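Local coordinates for protein peptide amidase (Stenotrophomonas maltophilia, PDB 1M22) that probably hydrolyses amide bonds as an amidase of the amidase signature family, at residues A[97-105]-A[351-362]. Sequence-based numbering, arbitrary orientation.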
loop_
_atom_site.group_PDB
_atom_site.type_symbol
_atom_site.label_atom_id
_atom_site.label_comp_id
_atom_site.label_asym_id
_atom_site.label_seq_id
_atom_site.Cartn_x
_atom_site.Cartn_y
_atom_site.Cartn_z
ATOM N N SER A 97 -15.236 -4.874 -5.107
ATOM C CA SER A 97 -16.237 -3.926 -4.632
ATOM C C SER A 97 -15.800 -2.578 -4.098
ATOM O O SER A 97 -16.645 -1.700 -3.904
ATOM C CB SER A 97 -17.066 -4.594 -3.535
ATOM O OG SER A 97 -16.294 -4.760 -2.351
ATOM N N ALA A 98 -14.506 -2.405 -3.847
ATOM C CA ALA A 98 -14.005 -1.169 -3.257
ATOM C C ALA A 98 -14.682 -1.017 -1.888
ATOM O O ALA A 98 -14.719 0.074 -1.322
ATOM C CB ALA A 98 -14.332 0.033 -4.144
ATOM N N GLY A 99 -15.218 -2.123 -1.370
ATOM C CA GLY A 99 -15.891 -2.114 -0.080
ATOM C C GLY A 99 -17.360 -1.715 -0.118
ATOM O O GLY A 99 -18.047 -1.758 0.907
ATOM N N SER A 100 -17.848 -1.342 -1.298
ATOM C CA SER A 100 -19.234 -0.905 -1.463
ATOM C C SER A 100 -20.231 -2.019 -1.767
ATOM O O SER A 100 -19.917 -2.983 -2.460
ATOM C CB SER A 100 -19.303 0.145 -2.574
ATOM O OG SER A 100 -20.645 0.510 -2.859
ATOM N N LEU A 101 -21.445 -1.871 -1.246
ATOM C CA LEU A 101 -22.489 -2.855 -1.497
ATOM C C LEU A 101 -22.957 -2.766 -2.951
ATOM O O LEU A 101 -23.546 -3.706 -3.482
ATOM C CB LEU A 101 -23.670 -2.625 -0.551
ATOM C CG LEU A 101 -23.399 -2.944 0.921
ATOM C CD1 LEU A 101 -24.602 -2.552 1.763
ATOM C CD2 LEU A 101 -23.099 -4.427 1.077
ATOM N N ALA A 102 -22.679 -1.636 -3.596
ATOM C CA ALA A 102 -23.080 -1.431 -4.985
ATOM C C ALA A 102 -22.374 -2.378 -5.957
ATOM O O ALA A 102 -22.905 -2.689 -7.026
ATOM C CB ALA A 102 -22.821 0.015 -5.390
ATOM N N LEU A 103 -21.184 -2.845 -5.589
ATOM C CA LEU A 103 -20.423 -3.741 -6.458
ATOM C C LEU A 103 -20.201 -5.136 -5.871
ATOM O O LEU A 103 -19.268 -5.838 -6.265
ATOM C CB LEU A 103 -19.065 -3.114 -6.788
ATOM C CG LEU A 103 -19.072 -1.759 -7.496
ATOM C CD1 LEU A 103 -17.644 -1.265 -7.640
ATOM C CD2 LEU A 103 -19.737 -1.883 -8.856
ATOM N N GLN A 104 -21.061 -5.543 -4.944
ATOM C CA GLN A 104 -20.934 -6.852 -4.311
ATOM C C GLN A 104 -21.036 -8.028 -5.283
ATOM O O GLN A 104 -20.542 -9.117 -4.995
ATOM C CB GLN A 104 -21.987 -7.011 -3.211
ATOM C CG GLN A 104 -23.418 -6.885 -3.702
ATOM C CD GLN A 104 -24.431 -7.171 -2.613
ATOM O OE1 GLN A 104 -24.428 -6.532 -1.561
ATOM N NE2 GLN A 104 -25.310 -8.135 -2.863
ATOM N N GLY A 105 -21.679 -7.812 -6.427
ATOM C CA GLY A 105 -21.825 -8.879 -7.404
ATOM C C GLY A 105 -21.070 -8.618 -8.694
ATOM O O GLY A 105 -21.292 -9.276 -9.711
ATOM N N LEU A 351 -23.910 5.974 -8.408
ATOM C CA LEU A 351 -23.369 5.565 -7.116
ATOM C C LEU A 351 -23.969 6.411 -5.997
ATOM O O LEU A 351 -24.367 5.889 -4.954
ATOM C CB LEU A 351 -21.842 5.694 -7.111
ATOM C CG LEU A 351 -21.139 5.438 -5.773
ATOM C CD1 LEU A 351 -21.473 4.046 -5.261
ATOM C CD2 LEU A 351 -19.636 5.603 -5.952
ATOM N N ILE A 352 -24.026 7.721 -6.220
ATOM C CA ILE A 352 -24.591 8.636 -5.237
ATOM C C ILE A 352 -26.047 8.260 -4.964
ATOM O O ILE A 352 -26.489 8.247 -3.814
ATOM C CB ILE A 352 -24.505 10.093 -5.741
ATOM C CG1 ILE A 352 -23.035 10.527 -5.779
ATOM C CG2 ILE A 352 -25.323 11.015 -4.840
ATOM C CD1 ILE A 352 -22.790 11.856 -6.465
ATOM N N ALA A 353 -26.779 7.933 -6.025
ATOM C CA ALA A 353 -28.180 7.546 -5.893
ATOM C C ALA A 353 -28.300 6.222 -5.146
ATOM O O ALA A 353 -29.203 6.041 -4.327
ATOM C CB ALA A 353 -28.823 7.433 -7.271
ATOM N N PHE A 354 -27.383 5.296 -5.420
ATOM C CA PHE A 354 -27.408 3.998 -4.758
ATOM C C PHE A 354 -27.233 4.144 -3.252
ATOM O O PHE A 354 -27.980 3.550 -2.474
ATOM C CB PHE A 354 -26.312 3.078 -5.315
ATOM C CG PHE A 354 -26.192 1.766 -4.583
ATOM C CD1 PHE A 354 -25.479 1.677 -3.388
ATOM C CD2 PHE A 354 -26.816 0.622 -5.072
ATOM C CE1 PHE A 354 -25.391 0.471 -2.694
ATOM C CE2 PHE A 354 -26.735 -0.587 -4.385
ATOM C CZ PHE A 354 -26.022 -0.663 -3.192
ATOM N N ASN A 355 -26.246 4.931 -2.837
ATOM C CA ASN A 355 -26.006 5.115 -1.413
ATOM C C ASN A 355 -27.200 5.760 -0.720
ATOM O O ASN A 355 -27.503 5.436 0.426
ATOM C CB ASN A 355 -24.744 5.954 -1.178
ATOM C CG ASN A 355 -23.478 5.220 -1.574
ATOM O OD1 ASN A 355 -23.403 3.996 -1.480
ATOM N ND2 ASN A 355 -22.471 5.970 -2.006
ATOM N N GLN A 356 -27.877 6.666 -1.418
ATOM C CA GLN A 356 -29.044 7.332 -0.852
ATOM C C GLN A 356 -30.182 6.332 -0.677
ATOM O O GLN A 356 -30.906 6.373 0.318
ATOM C CB GLN A 356 -29.491 8.482 -1.757
ATOM C CG GLN A 356 -28.476 9.606 -1.866
ATOM C CD GLN A 356 -28.954 10.744 -2.743
ATOM O OE1 GLN A 356 -29.282 10.547 -3.912
ATOM N NE2 GLN A 356 -28.993 11.947 -2.181
ATOM N N ALA A 357 -30.325 5.431 -1.646
ATOM C CA ALA A 357 -31.369 4.412 -1.606
ATOM C C ALA A 357 -31.054 3.362 -0.546
ATOM O O ALA A 357 -31.948 2.672 -0.056
ATOM C CB ALA A 357 -31.507 3.752 -2.972
ATOM N N HIS A 358 -29.775 3.237 -0.204
ATOM C CA HIS A 358 -29.341 2.280 0.808
ATOM C C HIS A 358 -28.649 3.038 1.937
ATOM O O HIS A 358 -27.646 2.579 2.484
ATOM C CB HIS A 358 -28.371 1.258 0.203
ATOM C CG HIS A 358 -28.966 0.429 -0.893
ATOM N ND1 HIS A 358 -29.256 0.939 -2.140
ATOM C CD2 HIS A 358 -29.328 -0.875 -0.928
ATOM C CE1 HIS A 358 -29.771 -0.014 -2.896
ATOM N NE2 HIS A 358 -29.825 -1.125 -2.184
ATOM N N SER A 359 -29.198 4.199 2.282
ATOM C CA SER A 359 -28.637 5.050 3.327
ATOM C C SER A 359 -28.418 4.347 4.664
ATOM O O SER A 359 -27.447 4.629 5.366
ATOM C CB SER A 359 -29.528 6.277 3.534
ATOM O OG SER A 359 -30.844 5.901 3.900
ATOM N N LYS A 360 -29.315 3.436 5.022
ATOM C CA LYS A 360 -29.192 2.718 6.286
ATOM C C LYS A 360 -27.904 1.900 6.379
ATOM O O LYS A 360 -27.270 1.850 7.434
ATOM C CB LYS A 360 -30.404 1.802 6.491
ATOM C CG LYS A 360 -30.267 0.829 7.657
ATOM C CD LYS A 360 -29.989 1.545 8.970
ATOM C CE LYS A 360 -29.770 0.548 10.099
ATOM N NZ LYS A 360 -29.423 1.220 11.382
ATOM N N GLN A 361 -27.514 1.268 5.277
ATOM C CA GLN A 361 -26.309 0.444 5.266
ATOM C C GLN A 361 -25.050 1.188 4.832
ATOM O O GLN A 361 -23.943 0.831 5.239
ATOM C CB GLN A 361 -26.494 -0.764 4.339
ATOM C CG GLN A 361 -27.611 -1.724 4.726
ATOM C CD GLN A 361 -28.992 -1.128 4.538
ATOM O OE1 GLN A 361 -29.301 -0.565 3.486
ATOM N NE2 GLN A 361 -29.836 -1.258 5.555
ATOM N N GLU A 362 -25.216 2.224 4.016
ATOM C CA GLU A 362 -24.072 2.973 3.498
ATOM C C GLU A 362 -23.746 4.320 4.134
ATOM O O GLU A 362 -22.574 4.679 4.255
ATOM C CB GLU A 362 -24.246 3.189 1.991
ATOM C CG GLU A 362 -24.099 1.937 1.138
ATOM C CD GLU A 362 -22.660 1.469 1.019
ATOM O OE1 GLU A 362 -21.771 2.112 1.622
ATOM O OE2 GLU A 362 -22.425 0.460 0.321
HETATM O O HOH W 1 -20.852 2.945 -1.621
#
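In this amidase-family fold, an ST turn at S100 in the loop between strand 82-86 and helix 112-119 meets the end of helix 348-357 and the short helix 359-362, with H358 at the break. A102 and L101 pack on F354, and E362 takes up a backbone N-H of the turn. The contact lies away from the catalytic residues, about 24 Å from the centre of the chain to its own centre.

A102 CB sits over one face of the F354 ring, 3.6 Å from the centroid and 9° off the ring normal. This is a CH-pi contact. The ring reaches the loop because F354 CG is anti to the backbone N (chi1 174°). H358 lies over the opposite face, so the phenyl group is held between a methyl group and an imidazole. The imidazole is itself fixed: H358 ND1 donates to F354 O at 2.9 Å, and H358 N gives that oxygen a second bond. L101 CB touches F354 CZ at 4.0 Å, while L101 CD1 meets Q361 CB at 3.7 Å, the two side chains crossing at about a right angle. L351 CD1 adds a looser apolar contact with the A102 methyl.

The polar half centres on E362. Its chain bends at chi2, which brings the carboxylate to the turn. L101 N donates to E362 OE2 at 3.0 Å, nearly straight at 168°. The other oxygen, OE1, lies close to the E132 carboxylate, which could raise the pKa of one of the two acids. W133 of helix 132-135 touches both S100 and L351. N355 ND2 is bonded to Q368, and N355 OD1 turns to a water. S100 OG accepts from A102 N within the turn and donates to the same water at 2.7 Å.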